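Local coordinates for malate dehydrogenase (Pyrococcus horikoshii, PDB 1V9N) that catalyses the NAD-dependent, reversible oxidation of (S)-malate to oxaloacetate as a homodimer of the LDH2/MDH2 oxidoreductase family, at the NADPH dihydro-nicotinamide-adenine-dinucleotide phosphate site. Coordinates in Å, arbitrary orientation; residue numbers count along the deposited sequence, not the author numbering. Chains: chain A/B, Malate dehydrogenase.

The NADPH dihydro-nicotinamide-adenine-dinucleotide phosphate site. Residues chain A 4, 50, 52, 55, 127, 129-130, 149, 167, 169, 183-186, 191, 320, 322-323, 325-326; chain B 238, 243-244, 246. With NDP (NADPH dihydro-nicotinamide-adenine-dinucleotide phosphate), chain C.
The dinucleotide cofactor pocket of this LDH2/MDH2-family enzyme lies at the dimer interface, where strand 181-185 and loops of chain A meet the start of helix 242-258 of chain B, and protein buries 866 of the 937 Å² of NADPH. The dihydronicotinamide is sandwiched between A:His55, stacked on one face with the planes 28° apart, and A:Pro169, whose CG lies over the other face. Its carboxamide N7N donates to an in-plane lone pair of A:Gly129 O (3.0 Å), which helps fix the rotation of the amide. A:Asp184, with CG anti to the backbone N (chi1 -172°), turns its carboxylate to the nicotinamide ribose; the 3'-hydroxyl O3D meets OD2 from above the carboxylate plane at 2.7 Å. On the nicotinamide-side phosphate, O1N is gripped twice, by A:Ala186 N in a nearly straight bond (175°) and by the extended B:Lys244 through NZ (2.8 Å). B:His243 points NE2 in its ring plane at the adenosine-side phosphate oxygen O2A (2.8 Å), while its CB covers the adenine face. The ribose 2'-phosphate is held by A:Lys4 NZ on O3X (2.8 Å), by A:Arg50 NH2 on O2X and by A:Gly326 N on O1X (2.8 Å), near the start of helix 324-336, whose dipole may help stabilise its charge. A:His322 presents a ring face to adenine N3A and gives NE2 in plane to B:His243 O (2.7 Å). Its CE1 sits over the centre of the B:Tyr246 ring, whose OH donates to A:Trp320 O (2.8 Å). An alanine in place of B:Tyr246 would remove this aromatic platform and hydroxyl, and would probably loosen A:His322 and the A:Trp320 backbone beside the adenine. The cofactor thus runs from the adenine and diphosphate, which both subunits contact, to the nicotinamide, which chain A residues line, so that residues of both subunits complete the site.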
# COMPACT_ATOMS: atom_id res chain seq x y z
N LYS A 4 18.66 -16.47 2.47
CA LYS A 4 17.54 -16.30 1.54
C LYS A 4 17.66 -16.91 0.15
O LYS A 4 16.70 -17.50 -0.36
CB LYS A 4 17.21 -14.81 1.39
CG LYS A 4 16.38 -14.25 2.53
CD LYS A 4 16.22 -12.74 2.42
CE LYS A 4 15.55 -12.33 1.12
NZ LYS A 4 15.39 -10.85 1.05
N ARG A 50 21.09 -8.63 2.71
CA ARG A 50 19.73 -9.10 2.91
C ARG A 50 19.29 -10.10 1.85
O ARG A 50 18.16 -10.58 1.86
CB ARG A 50 18.75 -7.92 2.94
CG ARG A 50 18.97 -6.92 4.07
CD ARG A 50 17.79 -5.94 4.16
NE ARG A 50 16.57 -6.62 4.60
CZ ARG A 50 16.30 -6.94 5.86
NH1 ARG A 50 17.16 -6.63 6.81
NH2 ARG A 50 15.20 -7.61 6.17
N VAL A 52 19.23 -9.49 -1.57
CA VAL A 52 18.56 -8.88 -2.70
C VAL A 52 19.61 -8.61 -3.79
O VAL A 52 19.97 -7.46 -4.05
CB VAL A 52 17.88 -7.54 -2.32
CG1 VAL A 52 17.02 -7.04 -3.47
CG2 VAL A 52 17.05 -7.71 -1.06
N HIS A 55 19.50 -5.80 -6.47
CA HIS A 55 19.76 -4.40 -6.13
C HIS A 55 21.07 -4.14 -5.39
O HIS A 55 21.25 -3.07 -4.81
CB HIS A 55 18.58 -3.83 -5.33
CG HIS A 55 17.33 -3.69 -6.14
ND1 HIS A 55 16.60 -4.77 -6.58
CD2 HIS A 55 16.74 -2.59 -6.67
CE1 HIS A 55 15.61 -4.34 -7.35
NE2 HIS A 55 15.68 -3.03 -7.42
N HIS A 127 17.86 6.14 -9.63
CA HIS A 127 17.58 4.86 -8.97
C HIS A 127 18.21 4.84 -7.58
O HIS A 127 19.41 5.08 -7.44
CB HIS A 127 18.13 3.72 -9.83
CG HIS A 127 17.91 2.36 -9.25
ND1 HIS A 127 18.83 1.72 -8.45
CD2 HIS A 127 16.87 1.50 -9.37
CE1 HIS A 127 18.38 0.53 -8.11
NE2 HIS A 127 17.19 0.37 -8.66
N GLY A 129 18.19 2.14 -5.21
CA GLY A 129 18.37 0.85 -4.57
C GLY A 129 17.13 0.33 -3.87
O GLY A 129 16.02 0.59 -4.32
N ILE A 130 17.31 -0.41 -2.78
CA ILE A 130 16.16 -0.96 -2.07
C ILE A 130 15.42 0.12 -1.27
O ILE A 130 16.03 0.95 -0.61
CB ILE A 130 16.57 -2.12 -1.12
CG1 ILE A 130 17.65 -1.66 -0.14
CG2 ILE A 130 17.09 -3.30 -1.94
CD1 ILE A 130 18.08 -2.74 0.82
N THR A 149 9.12 4.57 -4.49
CA THR A 149 9.83 5.15 -5.62
C THR A 149 9.23 4.58 -6.90
O THR A 149 8.77 3.44 -6.93
CB THR A 149 11.34 4.79 -5.58
OG1 THR A 149 12.00 5.43 -6.67
CG2 THR A 149 11.54 3.27 -5.70
N THR A 167 7.87 -0.99 -11.43
CA THR A 167 7.78 -2.03 -10.42
C THR A 167 7.54 -1.38 -9.06
O THR A 167 7.35 -2.05 -8.04
CB THR A 167 9.04 -2.90 -10.42
OG1 THR A 167 10.21 -2.07 -10.52
CG2 THR A 167 9.01 -3.86 -11.61
N PRO A 169 8.15 -0.04 -5.83
CA PRO A 169 8.07 -0.69 -4.52
C PRO A 169 7.48 0.17 -3.41
O PRO A 169 7.37 1.39 -3.53
CB PRO A 169 9.52 -1.07 -4.25
CG PRO A 169 10.26 0.11 -4.80
CD PRO A 169 9.53 0.38 -6.12
N LEU A 183 8.74 -4.36 5.81
CA LEU A 183 8.08 -4.79 4.59
C LEU A 183 8.79 -3.99 3.51
O LEU A 183 8.99 -2.79 3.65
CB LEU A 183 6.59 -4.42 4.62
CG LEU A 183 5.81 -4.59 3.31
CD1 LEU A 183 5.82 -6.06 2.89
CD2 LEU A 183 4.37 -4.12 3.51
N ASP A 184 9.20 -4.67 2.44
CA ASP A 184 9.87 -4.01 1.33
C ASP A 184 9.54 -4.86 0.12
O ASP A 184 10.13 -5.92 -0.08
CB ASP A 184 11.38 -3.94 1.56
CG ASP A 184 12.09 -3.08 0.53
OD1 ASP A 184 11.37 -2.51 -0.33
OD2 ASP A 184 13.33 -2.98 0.56
N MSE A 185 8.61 -4.39 -0.70
CA MSE A 185 8.13 -5.15 -1.85
C MSE A 185 7.83 -4.35 -3.11
O MSE A 185 7.34 -3.22 -3.05
CB MSE A 185 6.83 -5.85 -1.45
CG MSE A 185 5.85 -4.85 -0.84
SE MSE A 185 4.02 -5.39 -0.61
CE MSE A 185 3.34 -4.87 -2.35
N ALA A 186 8.09 -4.95 -4.27
CA ALA A 186 7.77 -4.31 -5.53
C ALA A 186 6.26 -4.57 -5.66
O ALA A 186 5.77 -5.57 -5.14
CB ALA A 186 8.51 -4.98 -6.66
N PRO A 191 10.54 -8.16 -9.22
CA PRO A 191 11.31 -7.05 -9.80
C PRO A 191 11.96 -7.51 -11.10
O PRO A 191 12.26 -8.70 -11.25
CB PRO A 191 12.36 -6.75 -8.73
CG PRO A 191 11.82 -7.38 -7.49
CD PRO A 191 11.18 -8.63 -7.98
N TRP A 320 6.96 -16.65 8.72
CA TRP A 320 7.93 -15.56 8.90
C TRP A 320 7.22 -14.22 9.05
O TRP A 320 6.04 -14.09 8.72
CB TRP A 320 8.86 -15.45 7.69
CG TRP A 320 9.66 -16.67 7.36
CD1 TRP A 320 9.28 -17.72 6.58
CD2 TRP A 320 11.00 -16.95 7.79
NE1 TRP A 320 10.30 -18.63 6.49
CE2 TRP A 320 11.37 -18.18 7.22
CE3 TRP A 320 11.92 -16.27 8.60
CZ2 TRP A 320 12.62 -18.76 7.43
CZ3 TRP A 320 13.18 -16.85 8.81
CH2 TRP A 320 13.51 -18.08 8.23
N HIS A 322 7.69 -10.10 8.05
CA HIS A 322 8.43 -9.34 7.05
C HIS A 322 9.71 -8.71 7.56
O HIS A 322 9.73 -7.99 8.56
CB HIS A 322 7.50 -8.30 6.44
CG HIS A 322 6.27 -8.92 5.85
ND1 HIS A 322 5.26 -9.45 6.63
CD2 HIS A 322 5.93 -9.19 4.57
CE1 HIS A 322 4.36 -10.02 5.85
NE2 HIS A 322 4.74 -9.88 4.60
N GLY A 323 10.80 -9.02 6.87
CA GLY A 323 12.10 -8.51 7.23
C GLY A 323 12.95 -9.55 7.94
O GLY A 323 14.18 -9.44 7.98
N LYS A 325 13.60 -12.93 7.24
CA LYS A 325 14.54 -13.66 6.38
C LYS A 325 15.76 -12.79 6.09
O LYS A 325 16.89 -13.24 6.20
CB LYS A 325 13.88 -14.03 5.05
CG LYS A 325 12.86 -15.15 5.10
CD LYS A 325 12.28 -15.38 3.71
CE LYS A 325 11.27 -16.50 3.69
NZ LYS A 325 10.67 -16.67 2.33
N GLY A 326 15.51 -11.54 5.70
CA GLY A 326 16.59 -10.62 5.38
C GLY A 326 17.58 -10.40 6.51
O GLY A 326 18.79 -10.42 6.29
N GLU B 238 4.26 -18.21 -1.70
CA GLU B 238 5.26 -17.15 -1.72
C GLU B 238 5.68 -16.98 -3.18
O GLU B 238 6.19 -15.94 -3.58
CB GLU B 238 6.44 -17.60 -0.86
CG GLU B 238 7.52 -16.59 -0.63
CD GLU B 238 8.58 -17.13 0.30
OE1 GLU B 238 8.22 -17.57 1.42
OE2 GLU B 238 9.77 -17.13 -0.09
N HIS B 243 3.01 -13.47 0.16
CA HIS B 243 3.59 -12.82 1.33
C HIS B 243 3.50 -11.30 1.27
O HIS B 243 3.66 -10.62 2.28
CB HIS B 243 5.06 -13.22 1.46
CG HIS B 243 5.84 -13.07 0.19
ND1 HIS B 243 5.58 -13.82 -0.94
CD2 HIS B 243 6.85 -12.24 -0.13
CE1 HIS B 243 6.40 -13.46 -1.90
NE2 HIS B 243 7.19 -12.50 -1.44
N LYS B 244 3.26 -10.76 0.07
CA LYS B 244 3.12 -9.33 -0.11
C LYS B 244 1.74 -8.88 0.35
O LYS B 244 1.61 -7.89 1.07
CB LYS B 244 3.35 -8.94 -1.57
CG LYS B 244 4.78 -9.15 -2.03
CD LYS B 244 4.98 -8.76 -3.49
CE LYS B 244 6.44 -8.91 -3.87
NZ LYS B 244 6.73 -8.41 -5.25
N TYR B 246 0.06 -10.28 2.40
CA TYR B 246 0.14 -10.52 3.84
C TYR B 246 0.82 -9.33 4.52
O TYR B 246 0.41 -8.90 5.60
CB TYR B 246 0.87 -11.86 4.07
CG TYR B 246 1.55 -12.13 5.40
CD1 TYR B 246 1.01 -11.68 6.61
CD2 TYR B 246 2.71 -12.90 5.44
CE1 TYR B 246 1.63 -12.01 7.83
CE2 TYR B 246 3.32 -13.23 6.64
CZ TYR B 246 2.78 -12.79 7.83
OH TYR B 246 3.43 -13.14 9.01
PA NDP C . 10.34 -10.13 -1.90
O1A NDP C . 11.69 -10.64 -1.80
O2A NDP C . 9.20 -10.92 -2.49
O5B NDP C . 9.91 -9.65 -0.39
C5B NDP C . 8.63 -9.06 -0.12
C4B NDP C . 8.63 -8.71 1.38
O4B NDP C . 8.02 -9.85 2.01
C3B NDP C . 9.96 -8.51 2.06
O3B NDP C . 9.79 -7.44 3.04
C2B NDP C . 10.29 -9.79 2.74
O2B NDP C . 11.18 -9.74 3.87
C1B NDP C . 8.92 -10.33 3.01
N9A NDP C . 8.80 -11.82 2.95
C8A NDP C . 9.43 -12.74 2.07
N7A NDP C . 9.05 -13.97 2.32
C5A NDP C . 8.17 -13.90 3.36
C6A NDP C . 7.40 -14.85 4.10
N6A NDP C . 7.47 -16.15 3.79
N1A NDP C . 6.58 -14.43 5.12
C2A NDP C . 6.50 -13.10 5.44
N3A NDP C . 7.18 -12.12 4.81
C4A NDP C . 8.01 -12.59 3.76
O3 NDP C . 10.25 -8.72 -2.57
PN NDP C . 10.52 -8.06 -3.99
O1N NDP C . 9.24 -7.51 -4.41
O2N NDP C . 11.09 -9.20 -4.79
O5D NDP C . 11.61 -6.95 -3.61
C5D NDP C . 12.81 -6.72 -4.40
C4D NDP C . 13.67 -5.56 -3.77
O4D NDP C . 13.94 -4.64 -4.81
C3D NDP C . 13.01 -4.72 -2.64
O3D NDP C . 13.99 -4.49 -1.63
C2D NDP C . 12.51 -3.46 -3.32
O2D NDP C . 12.47 -2.37 -2.42
C1D NDP C . 13.55 -3.31 -4.47
N1N NDP C . 13.01 -2.65 -5.69
C2N NDP C . 13.59 -1.39 -6.02
C3N NDP C . 13.08 -0.73 -7.22
C7N NDP C . 13.64 0.56 -7.62
O7N NDP C . 13.26 1.18 -8.63
N7N NDP C . 14.62 1.15 -6.88
C4N NDP C . 12.06 -1.39 -7.97
C5N NDP C . 11.51 -2.61 -7.62
C6N NDP C . 11.98 -3.25 -6.48
P2B NDP C . 12.69 -10.07 3.87
O1X NDP C . 12.85 -10.83 5.12
O2X NDP C . 13.49 -8.81 3.89
O3X NDP C . 13.03 -10.91 2.64
O HOH W 1 14.58 4.18 -7.22
O HOH W 2 12.88 -6.92 -0.15
O HOH W 3 10.82 -12.50 5.89